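Local atomic coordinates of clostripain-related protein (Bacteroides thetaiotaomicron, PDB entry 6N9J), a protein that probably acts as a secreted cysteine protease of the clostripain (C11) family, cleaving peptide bonds, and is captured here with an irreversible peptide inhibitor. Residues A250-T255 / V364-A369; D289-M294 / H306-Y311; N313-K318 / E342-Y347; K318-N323 / V336-F341. All coordinates share one frame; numbering follows the deposited sequence.

Interaction 1 of 4, residues A250-T255 / V364-A369; sequences ALAAAT and VEWYSA
W366 reaches across with the six-membered part of its indole and overlaps A252, with T255 and L251 next to it. CZ3 of W366 is 3.7 Å from CB of A252. CH2 of W366 lies 4.1 Å from OG1 of T255. CG of L251 is a looser neighbour, 4.4 Å from CH2 of W366. All three approach the ring obliquely. The torsion of W366 puts CG anti to the backbone N (chi1 176°), and the indole extends from there to helix 248-259. A369, one turn further on, adds a second point of contact. Its carbonyl O is 3.8 Å from CB of A252. The axes of the two helix segments approach to 10.2 Å at an angle of 54°. The small A252 faces helix 365-369 and leaves room for the indole. T255 turns its hydroxyl back to its own helix, where OG1 donates to L251 O at 2.9 Å. The donor sits 41° above that carbonyl plane. L251 O also accepts from T255 N in the usual helical bond. An alanine in place of T255 would probably cost L251 O its second donor and open a gap beside CH2 and CZ2 of W366. Around the contact, Y170 of helix 166-171 meets W366 edge-to-face, and W372 also touches the indole. The contact therefore packs the C-terminal helix 365-369 against helix 248-259. No hydrogen bond or charge pair spans it. Cohesion between the two segments rests on van der Waals packing, and the one hydroxyl at the interface is engaged within its own helix.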
loop_
_atom_site.group_PDB
_atom_site.type_symbol
_atom_site.label_atom_id
_atom_site.label_comp_id
_atom_site.label_asym_id
_atom_site.label_seq_id
_atom_site.Cartn_x
_atom_site.Cartn_y
_atom_site.Cartn_z
ATOM N N ALA A 250 11.719 17.695 -1.608
ATOM C CA ALA A 250 11.293 18.974 -2.171
ATOM C C ALA A 250 9.849 19.289 -1.791
ATOM O O ALA A 250 9.487 20.450 -1.597
ATOM C CB ALA A 250 11.448 18.979 -3.681
ATOM N N LEU A 251 9.022 18.260 -1.700
ATOM C CA LEU A 251 7.642 18.454 -1.270
ATOM C C LEU A 251 7.619 18.970 0.171
ATOM O O LEU A 251 6.923 19.930 0.484
ATOM C CB LEU A 251 6.840 17.155 -1.404
ATOM C CG LEU A 251 5.338 17.268 -1.089
ATOM C CD1 LEU A 251 4.628 18.308 -1.964
ATOM C CD2 LEU A 251 4.672 15.920 -1.211
ATOM N N ALA A 252 8.409 18.346 1.038
ATOM C CA ALA A 252 8.515 18.785 2.430
ATOM C C ALA A 252 9.016 20.224 2.511
ATOM O O ALA A 252 8.506 21.014 3.295
ATOM C CB ALA A 252 9.435 17.854 3.210
ATOM N N ALA A 253 10.011 20.562 1.694
ATOM C CA ALA A 253 10.538 21.923 1.645
ATOM C C ALA A 253 9.495 22.906 1.097
ATOM O O ALA A 253 9.394 24.031 1.567
ATOM C CB ALA A 253 11.811 21.975 0.806
ATOM N N ALA A 254 8.713 22.479 0.108
ATOM C CA ALA A 254 7.662 23.341 -0.430
ATOM C C ALA A 254 6.558 23.525 0.606
ATOM O O ALA A 254 5.937 24.577 0.668
ATOM C CB ALA A 254 7.094 22.768 -1.719
ATOM N N THR A 255 6.327 22.500 1.425
ATOM C CA THR A 255 5.322 22.570 2.485
ATOM C C THR A 255 5.690 23.600 3.547
ATOM O O THR A 255 4.849 24.378 3.986
ATOM C CB THR A 255 5.123 21.197 3.161
ATOM O OG1 THR A 255 4.613 20.266 2.203
ATOM C CG2 THR A 255 4.149 21.300 4.343
ATOM N N VAL A 364 6.680 10.381 13.879
ATOM C CA VAL A 364 6.410 10.564 12.461
ATOM C C VAL A 364 7.316 11.659 11.911
ATOM O O VAL A 364 7.119 12.837 12.207
ATOM C CB VAL A 364 4.939 10.916 12.211
ATOM C CG1 VAL A 364 4.720 11.297 10.752
ATOM C CG2 VAL A 364 4.068 9.738 12.601
ATOM N N GLU A 365 8.309 11.260 11.115
ATOM C CA GLU A 365 9.344 12.171 10.627
ATOM C C GLU A 365 8.761 13.325 9.830
ATOM O O GLU A 365 9.333 14.419 9.800
ATOM C CB GLU A 365 10.365 11.415 9.766
ATOM N N TRP A 366 7.615 13.081 9.201
ATOM C CA TRP A 366 6.976 14.076 8.344
ATOM C C TRP A 366 6.618 15.347 9.117
ATOM O O TRP A 366 6.666 16.451 8.574
ATOM C CB TRP A 366 5.727 13.481 7.685
ATOM C CG TRP A 366 4.965 14.474 6.856
ATOM C CD1 TRP A 366 3.763 15.044 7.163
ATOM C CD2 TRP A 366 5.357 15.026 5.586
ATOM N NE1 TRP A 366 3.379 15.909 6.164
ATOM C CE2 TRP A 366 4.339 15.916 5.185
ATOM C CE3 TRP A 366 6.463 14.847 4.750
ATOM C CZ2 TRP A 366 4.397 16.632 3.984
ATOM C CZ3 TRP A 366 6.520 15.555 3.551
ATOM C CH2 TRP A 366 5.494 16.435 3.181
ATOM N N TYR A 367 6.268 15.173 10.388
ATOM C CA TYR A 367 5.925 16.271 11.288
ATOM C C TYR A 367 7.031 17.319 11.409
ATOM O O TYR A 367 6.787 18.518 11.282
ATOM C CB TYR A 367 5.591 15.689 12.660
ATOM C CG TYR A 367 5.293 16.686 13.746
ATOM C CD1 TYR A 367 4.088 17.377 13.773
ATOM C CD2 TYR A 367 6.195 16.897 14.779
ATOM C CE1 TYR A 367 3.804 18.280 14.786
ATOM C CE2 TYR A 367 5.918 17.790 15.796
ATOM C CZ TYR A 367 4.722 18.478 15.792
ATOM O OH TYR A 367 4.447 19.363 16.799
ATOM N N SER A 368 8.250 16.863 11.658
ATOM C CA SER A 368 9.392 17.761 11.730
ATOM C C SER A 368 9.964 18.106 10.343
ATOM O O SER A 368 10.511 19.190 10.148
ATOM C CB SER A 368 10.476 17.148 12.612
ATOM O OG SER A 368 10.796 15.839 12.173
ATOM N N ALA A 369 9.828 17.198 9.377
ATOM C CA ALA A 369 10.394 17.419 8.046
ATOM C C ALA A 369 9.671 18.529 7.277
ATOM O O ALA A 369 10.301 19.339 6.590
ATOM C CB ALA A 369 10.372 16.122 7.238
#

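Interaction 2 of 4, residues D289-M294 / H306-Y311; sequences DLMGLM and HYKEMY
M291 packs against both Y307 and Y311 in an antiparallel helical hairpin made by helices 290-297 and 301-314. The axes of the two helix segments approach to 11.7 Å and run at 172° to each other. CE of M291 sits over one face of Y311, offset toward the rim, 3.8 Å from the ring centroid in a CH-pi contact. Its SD lies at the edge of Y307, near the ring plane, 4.2 Å from CE2 of Y307, and 5.0 Å from the centroid of Y311, a Met-aromatic contact with each. The bend at chi3 of M291 (83°) turns CE over the face of Y311. L290 takes the edge of Y311, with CD2 3.9 Å from CE2 of Y311. The same CD2 also meets OH of Y307. M294 crosses Y307 at about a right angle, and CG of M294 comes within 3.5 Å of OH of Y307. K308 comes nearest through CG, 3.9 Å from CE of M291. The hydroxyl of Y311 is hydrogen-bonded to the carbonyl O of E342. D289 is the N-cap of helix 290-297. Its OD2 accepts from G292 N at 3.0 Å, on the anti side of the carboxylate.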
loop_
_atom_site.group_PDB
_atom_site.type_symbol
_atom_site.label_atom_id
_atom_site.label_comp_id
_atom_site.label_asym_id
_atom_site.label_seq_id
_atom_site.Cartn_x
_atom_site.Cartn_y
_atom_site.Cartn_z
ATOM N N ASP A 289 -7.499 14.486 2.290
ATOM C CA ASP A 289 -6.676 14.722 1.118
ATOM C C ASP A 289 -5.643 15.830 1.365
ATOM O O ASP A 289 -5.989 16.970 1.710
ATOM C CB ASP A 289 -7.547 15.059 -0.089
ATOM C CG ASP A 289 -6.742 15.146 -1.375
ATOM O OD1 ASP A 289 -6.367 14.081 -1.950
ATOM O OD2 ASP A 289 -6.488 16.286 -1.806
ATOM N N LEU A 290 -4.372 15.479 1.164
ATOM C CA LEU A 290 -3.256 16.388 1.418
ATOM C C LEU A 290 -3.331 17.689 0.613
ATOM O O LEU A 290 -3.075 18.765 1.158
ATOM C CB LEU A 290 -1.925 15.683 1.135
ATOM C CG LEU A 290 -0.671 16.548 1.289
ATOM C CD1 LEU A 290 -0.467 16.956 2.739
ATOM C CD2 LEU A 290 0.543 15.827 0.769
ATOM N N MET A 291 -3.675 17.603 -0.673
ATOM C CA MET A 291 -3.803 18.821 -1.479
ATOM C C MET A 291 -4.963 19.673 -0.975
ATOM O O MET A 291 -4.879 20.902 -0.959
ATOM C CB MET A 291 -3.996 18.501 -2.969
ATOM C CG MET A 291 -4.185 19.767 -3.852
ATOM S SD MET A 291 -2.783 20.913 -3.859
ATOM C CE MET A 291 -1.723 20.152 -5.082
ATOM N N GLY A 292 -6.043 19.003 -0.569
ATOM C CA GLY A 292 -7.222 19.670 -0.045
ATOM C C GLY A 292 -6.876 20.419 1.218
ATOM O O GLY A 292 -7.328 21.544 1.428
ATOM N N LEU A 293 -6.030 19.819 2.044
ATOM C CA LEU A 293 -5.551 20.506 3.242
ATOM C C LEU A 293 -4.756 21.778 2.910
ATOM O O LEU A 293 -4.988 22.830 3.504
ATOM C CB LEU A 293 -4.690 19.575 4.097
ATOM C CG LEU A 293 -4.062 20.207 5.345
ATOM C CD1 LEU A 293 -5.127 20.788 6.241
ATOM C CD2 LEU A 293 -3.210 19.215 6.124
ATOM N N MET A 294 -3.821 21.678 1.965
ATOM C CA MET A 294 -2.910 22.784 1.664
ATOM C C MET A 294 -3.622 23.940 0.964
ATOM O O MET A 294 -3.259 25.107 1.139
ATOM C CB MET A 294 -1.741 22.277 0.815
ATOM C CG MET A 294 -0.885 21.221 1.525
ATOM S SD MET A 294 -0.030 21.865 2.983
ATOM C CE MET A 294 -0.812 20.941 4.250
ATOM N N HIS A 306 3.921 27.117 -6.303
ATOM C CA HIS A 306 5.148 26.343 -6.290
ATOM C C HIS A 306 4.904 24.978 -5.640
ATOM O O HIS A 306 5.416 23.960 -6.102
ATOM C CB HIS A 306 6.258 27.074 -5.547
ATOM C CG HIS A 306 7.505 26.259 -5.401
ATOM N ND1 HIS A 306 8.423 26.113 -6.417
ATOM C CD2 HIS A 306 7.969 25.512 -4.368
ATOM C CE1 HIS A 306 9.404 25.326 -6.016
ATOM N NE2 HIS A 306 9.152 24.948 -4.776
ATOM N N TYR A 307 4.120 24.974 -4.564
ATOM C CA TYR A 307 3.771 23.739 -3.881
ATOM C C TYR A 307 3.082 22.769 -4.830
ATOM O O TYR A 307 3.379 21.579 -4.824
ATOM C CB TYR A 307 2.870 24.008 -2.668
ATOM C CG TYR A 307 2.445 22.733 -1.987
ATOM C CD1 TYR A 307 3.260 22.132 -1.038
ATOM C CD2 TYR A 307 1.244 22.110 -2.312
ATOM C CE1 TYR A 307 2.890 20.957 -0.428
ATOM C CE2 TYR A 307 0.868 20.928 -1.708
ATOM C CZ TYR A 307 1.694 20.360 -0.765
ATOM O OH TYR A 307 1.337 19.180 -0.159
ATOM N N LYS A 308 2.158 23.277 -5.639
ATOM C CA LYS A 308 1.434 22.417 -6.571
ATOM C C LYS A 308 2.389 21.758 -7.566
ATOM O O LYS A 308 2.199 20.600 -7.929
ATOM C CB LYS A 308 0.356 23.202 -7.313
ATOM C CG LYS A 308 -0.777 23.678 -6.401
ATOM C CD LYS A 308 -2.022 24.050 -7.188
ATOM C CE LYS A 308 -1.765 25.212 -8.131
ATOM N NZ LYS A 308 -2.953 25.504 -8.993
ATOM N N GLU A 309 3.410 22.495 -7.998
ATOM C CA GLU A 309 4.418 21.937 -8.902
ATOM C C GLU A 309 5.169 20.790 -8.242
ATOM O O GLU A 309 5.343 19.743 -8.845
ATOM C CB GLU A 309 5.415 23.006 -9.353
ATOM C CG GLU A 309 4.794 24.261 -9.956
ATOM C CD GLU A 309 4.257 24.048 -11.360
ATOM O OE1 GLU A 309 4.141 22.875 -11.786
ATOM O OE2 GLU A 309 3.961 25.061 -12.039
ATOM N N MET A 310 5.618 21.002 -7.007
ATOM C CA MET A 310 6.343 19.980 -6.271
ATOM C C MET A 310 5.434 18.803 -5.987
ATOM O O MET A 310 5.877 17.660 -5.952
ATOM C CB MET A 310 6.900 20.541 -4.961
ATOM C CG MET A 310 7.928 21.640 -5.143
ATOM S SD MET A 310 9.397 21.195 -6.104
ATOM C CE MET A 310 8.966 21.899 -7.679
ATOM N N TYR A 311 4.156 19.097 -5.771
ATOM C CA TYR A 311 3.161 18.046 -5.578
ATOM C C TYR A 311 3.006 17.209 -6.842
ATOM O O TYR A 311 2.921 15.990 -6.778
ATOM C CB TYR A 311 1.818 18.654 -5.194
ATOM C CG TYR A 311 0.791 17.652 -4.735
ATOM C CD1 TYR A 311 0.029 16.942 -5.650
ATOM C CD2 TYR A 311 0.576 17.422 -3.384
ATOM C CE1 TYR A 311 -0.918 16.033 -5.235
ATOM C CE2 TYR A 311 -0.366 16.513 -2.958
ATOM C CZ TYR A 311 -1.113 15.823 -3.888
ATOM O OH TYR A 311 -2.058 14.911 -3.474
#

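Interaction 3 of 4, residues N313-K318 / E342-Y347; sequences NAVIWK and EGVSTY
V315 and V344 meet where helix 301-314 runs straight into strand 315-327, an edge region of the central mixed sheet. The facing loop 342-344 leads into strand 345-346 of a small two-stranded antiparallel sheet. The contact thus joins the large sheet to the small one. Its apolar part is a pair of methyls: CG2 of V315 is 3.5 Å from CG2 of V344. The two side chains slide past each other in opposite directions. The other methyl of V315, CG1, rests 3.8 Å from the carbonyl O of E342. The backbone part centres on G343. Its phi of 101° would jam a side chain against the carbonyl before it. A CB there would also press on CB of K318 and lie near CG1 of V315. The polar part belongs to K318 and E342, whose side chains cross obliquely. CG of K318 lies between its backbone N and carbonyl carbon (chi1 72°), and the chain runs out past the loop. CD of K318 comes 3.2 Å from the carbonyl O of E342. The carbonyl O of E342 is held by a hydrogen bond from the hydroxyl of Y311, while E342 N donates to OD1 of D289. The backbone of V344 pairs with L290, so the loop is tied to the helical hairpin as well. No hydrogen bond links the two segments. The salt bridge is long and probably weak: NZ of K318 is 3.7 Å from OE2 of E342. The nearest lysine atom to the carboxylate is a carbon, with CE of K318 3.1 Å from OE2 of E342.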
loop_
_atom_site.group_PDB
_atom_site.type_symbol
_atom_site.label_atom_id
_atom_site.label_comp_id
_atom_site.label_asym_id
_atom_site.label_seq_id
_atom_site.Cartn_x
_atom_site.Cartn_y
_atom_site.Cartn_z
ATOM N N ASN A 313 5.184 16.762 -9.146
ATOM C CA ASN A 313 6.420 15.993 -9.319
ATOM C C ASN A 313 6.467 14.719 -8.482
ATOM O O ASN A 313 7.112 13.740 -8.874
ATOM C CB ASN A 313 7.645 16.846 -8.970
ATOM C CG ASN A 313 7.952 17.898 -10.022
ATOM O OD1 ASN A 313 7.415 17.864 -11.127
ATOM N ND2 ASN A 313 8.824 18.838 -9.678
ATOM N N ALA A 314 5.808 14.737 -7.324
ATOM C CA ALA A 314 5.875 13.597 -6.415
ATOM C C ALA A 314 4.751 12.600 -6.663
ATOM O O ALA A 314 4.968 11.391 -6.581
ATOM C CB ALA A 314 5.850 14.063 -4.966
ATOM N N VAL A 315 3.548 13.101 -6.938
ATOM C CA VAL A 315 2.403 12.225 -7.197
ATOM C C VAL A 315 2.256 12.093 -8.705
ATOM O O VAL A 315 1.619 12.922 -9.332
ATOM C CB VAL A 315 1.089 12.781 -6.568
ATOM C CG1 VAL A 315 -0.087 11.823 -6.806
ATOM C CG2 VAL A 315 1.285 13.076 -5.067
ATOM N N ILE A 316 2.858 11.064 -9.301
ATOM C CA ILE A 316 3.001 11.057 -10.758
ATOM C C ILE A 316 1.879 10.322 -11.499
ATOM O O ILE A 316 1.807 10.350 -12.723
ATOM C CB ILE A 316 4.361 10.450 -11.175
ATOM C CG1 ILE A 316 4.485 9.001 -10.710
ATOM C CG2 ILE A 316 5.511 11.278 -10.610
ATOM C CD1 ILE A 316 5.704 8.314 -11.274
ATOM N N TRP A 317 0.989 9.679 -10.761
ATOM C CA TRP A 317 -0.088 8.926 -11.381
ATOM C C TRP A 317 -1.215 8.889 -10.361
ATOM O O TRP A 317 -0.944 8.682 -9.184
ATOM C CB TRP A 317 0.382 7.500 -11.768
ATOM C CG TRP A 317 -0.601 6.749 -12.637
ATOM C CD1 TRP A 317 -0.554 6.600 -13.995
ATOM C CD2 TRP A 317 -1.797 6.078 -12.200
ATOM N NE1 TRP A 317 -1.643 5.879 -14.430
ATOM C CE2 TRP A 317 -2.419 5.551 -13.354
ATOM C CE3 TRP A 317 -2.389 5.867 -10.952
ATOM C CZ2 TRP A 317 -3.600 4.815 -13.287
ATOM C CZ3 TRP A 317 -3.573 5.152 -10.890
ATOM C CH2 TRP A 317 -4.165 4.632 -12.053
ATOM N N LYS A 318 -2.462 9.109 -10.786
ATOM C CA LYS A 318 -3.613 8.844 -9.905
ATOM C C LYS A 318 -4.885 8.605 -10.708
ATOM O O LYS A 318 -5.042 9.110 -11.824
ATOM C CB LYS A 318 -3.839 9.984 -8.913
ATOM C CG LYS A 318 -4.388 11.246 -9.560
ATOM C CD LYS A 318 -4.474 12.375 -8.561
ATOM C CE LYS A 318 -4.659 13.695 -9.277
ATOM N NZ LYS A 318 -5.877 13.651 -10.118
ATOM N N GLU A 342 -6.913 13.700 -4.771
ATOM C CA GLU A 342 -5.648 14.033 -5.393
ATOM C C GLU A 342 -4.610 12.949 -5.150
ATOM O O GLU A 342 -3.453 13.082 -5.562
ATOM C CB GLU A 342 -5.149 15.391 -4.904
ATOM C CG GLU A 342 -6.045 16.575 -5.323
ATOM C CD GLU A 342 -6.112 16.790 -6.840
ATOM O OE1 GLU A 342 -7.026 17.519 -7.284
ATOM O OE2 GLU A 342 -5.258 16.249 -7.592
ATOM N N GLY A 343 -5.031 11.868 -4.500
ATOM C CA GLY A 343 -4.235 10.657 -4.480
ATOM C C GLY A 343 -3.422 10.373 -3.234
ATOM O O GLY A 343 -2.825 9.303 -3.133
ATOM N N VAL A 344 -3.373 11.318 -2.296
ATOM C CA VAL A 344 -2.555 11.143 -1.092
ATOM C C VAL A 344 -3.285 11.644 0.159
ATOM O O VAL A 344 -3.967 12.669 0.118
ATOM C CB VAL A 344 -1.192 11.875 -1.222
ATOM C CG1 VAL A 344 -0.311 11.605 0.001
ATOM C CG2 VAL A 344 -0.472 11.427 -2.473
ATOM N N SER A 345 -3.161 10.915 1.264
ATOM C CA SER A 345 -3.809 11.346 2.507
ATOM C C SER A 345 -2.804 11.935 3.483
ATOM O O SER A 345 -1.592 11.802 3.308
ATOM C CB SER A 345 -4.550 10.191 3.185
ATOM O OG SER A 345 -3.655 9.416 3.967
ATOM N N THR A 346 -3.331 12.578 4.516
ATOM C CA THR A 346 -2.531 13.181 5.560
ATOM C C THR A 346 -3.358 13.248 6.840
ATOM O O THR A 346 -4.595 13.199 6.801
ATOM C CB THR A 346 -2.064 14.608 5.175
ATOM O OG1 THR A 346 -1.181 15.128 6.178
ATOM C CG2 THR A 346 -3.257 15.543 5.047
ATOM N N TYR A 347 -2.672 13.361 7.973
ATOM C CA TYR A 347 -3.339 13.634 9.229
ATOM C C TYR A 347 -3.420 15.150 9.467
ATOM O O TYR A 347 -2.440 15.879 9.269
ATOM C CB TYR A 347 -2.609 12.950 10.376
ATOM C CG TYR A 347 -3.287 13.120 11.704
ATOM C CD1 TYR A 347 -4.548 12.582 11.931
ATOM C CD2 TYR A 347 -2.668 13.803 12.737
ATOM C CE1 TYR A 347 -5.181 12.732 13.145
ATOM C CE2 TYR A 347 -3.295 13.960 13.965
ATOM C CZ TYR A 347 -4.549 13.420 14.161
ATOM O OH TYR A 347 -5.179 13.573 15.377
#

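Interaction 4 of 4, residues K318-N323 / V336-F341; sequences KNTTDN and VSMDGF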
loop_
_atom_site.group_PDB
_atom_site.type_symbol
_atom_site.label_atom_id
_atom_site.label_comp_id
_atom_site.label_asym_id
_atom_site.label_seq_id
_atom_site.Cartn_x
_atom_site.Cartn_y
_atom_site.Cartn_z
ATOM N N LYS A 318 -2.462 9.109 -10.786
ATOM C CA LYS A 318 -3.613 8.844 -9.905
ATOM C C LYS A 318 -4.885 8.605 -10.708
ATOM O O LYS A 318 -5.042 9.110 -11.824
ATOM C CB LYS A 318 -3.839 9.984 -8.913
ATOM C CG LYS A 318 -4.388 11.246 -9.560
ATOM C CD LYS A 318 -4.474 12.375 -8.561
ATOM C CE LYS A 318 -4.659 13.695 -9.277
ATOM N NZ LYS A 318 -5.877 13.651 -10.118
ATOM N N ASN A 319 -5.789 7.813 -10.142
ATOM C CA ASN A 319 -7.089 7.618 -10.758
ATOM C C ASN A 319 -8.073 7.065 -9.748
ATOM O O ASN A 319 -7.701 6.320 -8.848
ATOM C CB ASN A 319 -6.995 6.686 -11.966
ATOM C CG ASN A 319 -7.756 7.213 -13.162
ATOM O OD1 ASN A 319 -8.694 7.995 -13.016
ATOM N ND2 ASN A 319 -7.359 6.787 -14.358
ATOM N N THR A 320 -9.335 7.443 -9.897
ATOM C CA THR A 320 -10.385 6.954 -9.019
ATOM C C THR A 320 -11.693 6.869 -9.786
ATOM O O THR A 320 -11.938 7.630 -10.708
ATOM C CB THR A 320 -10.572 7.857 -7.783
ATOM O OG1 THR A 320 -11.559 7.290 -6.905
ATOM C CG2 THR A 320 -11.011 9.269 -8.198
ATOM N N THR A 321 -12.527 5.913 -9.414
ATOM C CA THR A 321 -13.913 5.936 -9.841
ATOM C C THR A 321 -14.606 7.075 -9.075
ATOM O O THR A 321 -14.085 7.537 -8.060
ATOM C CB THR A 321 -14.580 4.580 -9.585
ATOM O OG1 THR A 321 -14.273 4.147 -8.252
ATOM C CG2 THR A 321 -14.029 3.554 -10.560
ATOM N N ASP A 322 -15.751 7.548 -9.554
ATOM C CA ASP A 322 -16.386 8.725 -8.940
ATOM C C ASP A 322 -16.758 8.486 -7.473
ATOM O O ASP A 322 -16.698 9.398 -6.650
ATOM C CB ASP A 322 -17.623 9.144 -9.738
ATOM C CG ASP A 322 -17.270 9.658 -11.130
ATOM O OD1 ASP A 322 -16.232 10.347 -11.268
ATOM O OD2 ASP A 322 -18.026 9.368 -12.086
ATOM N N ASN A 323 -17.128 7.253 -7.158
ATOM C CA ASN A 323 -17.373 6.842 -5.785
ATOM C C ASN A 323 -16.453 5.683 -5.446
ATOM O O ASN A 323 -15.946 5.003 -6.349
ATOM C CB ASN A 323 -18.840 6.425 -5.580
ATOM C CG ASN A 323 -19.822 7.560 -5.800
ATOM O OD1 ASN A 323 -19.501 8.730 -5.596
ATOM N ND2 ASN A 323 -21.040 7.214 -6.205
ATOM N N VAL A 336 -19.157 6.178 -1.206
ATOM C CA VAL A 336 -18.835 7.548 -0.796
ATOM C C VAL A 336 -18.171 8.310 -1.951
ATOM O O VAL A 336 -17.356 7.747 -2.681
ATOM C CB VAL A 336 -17.903 7.546 0.434
ATOM C CG1 VAL A 336 -17.412 8.959 0.748
ATOM C CG2 VAL A 336 -18.615 6.918 1.632
ATOM N N SER A 337 -18.512 9.583 -2.120
ATOM C CA SER A 337 -17.967 10.375 -3.222
ATOM C C SER A 337 -16.459 10.612 -3.073
ATOM O O SER A 337 -15.981 10.958 -1.991
ATOM C CB SER A 337 -18.706 11.712 -3.322
ATOM O OG SER A 337 -18.241 12.483 -4.415
ATOM N N MET A 338 -15.709 10.412 -4.162
ATOM C CA MET A 338 -14.274 10.688 -4.159
ATOM C C MET A 338 -13.969 12.052 -4.791
ATOM O O MET A 338 -12.832 12.325 -5.185
ATOM C CB MET A 338 -13.495 9.577 -4.891
ATOM C CG MET A 338 -13.416 8.257 -4.102
ATOM S SD MET A 338 -12.515 8.366 -2.537
ATOM C CE MET A 338 -13.778 7.914 -1.357
ATOM N N ASP A 339 -14.987 12.905 -4.879
ATOM C CA ASP A 339 -14.814 14.261 -5.397
ATOM C C ASP A 339 -13.762 15.027 -4.589
ATOM O O ASP A 339 -13.898 15.182 -3.377
ATOM C CB ASP A 339 -16.148 15.002 -5.370
ATOM C CG ASP A 339 -16.062 16.374 -5.986
ATOM O OD1 ASP A 339 -16.188 16.471 -7.227
ATOM O OD2 ASP A 339 -15.875 17.354 -5.231
ATOM N N GLY A 340 -12.700 15.469 -5.259
ATOM C CA GLY A 340 -11.607 16.161 -4.596
ATOM C C GLY A 340 -10.328 15.343 -4.495
ATOM O O GLY A 340 -9.313 15.814 -3.989
ATOM N N PHE A 341 -10.376 14.110 -4.988
ATOM C CA PHE A 341 -9.281 13.153 -4.850
ATOM C C PHE A 341 -7.994 13.600 -5.534
ATOM O O PHE A 341 -7.968 13.838 -6.742
ATOM C CB PHE A 341 -9.746 11.805 -5.409
ATOM C CG PHE A 341 -8.661 10.787 -5.592
ATOM C CD1 PHE A 341 -8.224 10.012 -4.529
ATOM C CD2 PHE A 341 -8.119 10.555 -6.851
ATOM C CE1 PHE A 341 -7.247 9.053 -4.709
ATOM C CE2 PHE A 341 -7.142 9.591 -7.038
ATOM C CZ PHE A 341 -6.702 8.842 -5.967
HETATM O O HOH W 1 -19.469 11.457 -6.903
#
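N323 and S337 form an antiparallel non-hydrogen-bonded pair, CA to CA 4.4 Å, in the hairpin of strands 315-327 and 333-337. Beyond it, M338 N donates to D322 O at 2.9 Å in a nearly straight bond of 172°. A type II turn from M338 to F341 then brings the F341 ring back under T320. CB of T320 sits over one face of that ring, 4.0 Å from its centroid. CG2 of T320 packs closer, 3.4 Å from CD2 of F341. OG1 of T320 is anti to the backbone N (chi1 -176°) and donates to a lone pair of T321 O. The same OG1 is 3.5 Å from CG of M338, whose side chain crosses at about a right angle. CB of K318 adds to the packing at CE2 of F341. A water links OD1 of N323 to OG of S337, while ND2 of N323 bonds to S224 O. An alanine in place of T320 would probably leave T321 O without its hydroxyl donor and a gap beside CD2 of F341. The chemistry is mixed: one straight backbone bond and a water bridge link the two segments, and packing on F341 seats the turn.

Along the chain, interaction 1 encloses the other three. Interaction 2 closes before interaction 3 opens, and interaction 4 is nested inside interaction 3. Interactions 1 and 2 have centres 12 Å apart and touch through Y307, which packs on L251 and T255. The centres of interactions 2 and 3 are 9 Å apart, and both use helix 301-314. Interactions 3 and 4 share K318 and strand 315-327, with centres 13 Å apart. Interactions 1 and 4 lie 26 Å apart between centres. The contacts run from helix 248-259 on the C-terminal helix 365-369, through the helical hairpin, to the edge hairpin of the central sheet. They thus connect the chain's C-terminal end to that sheet in one continuous packed region.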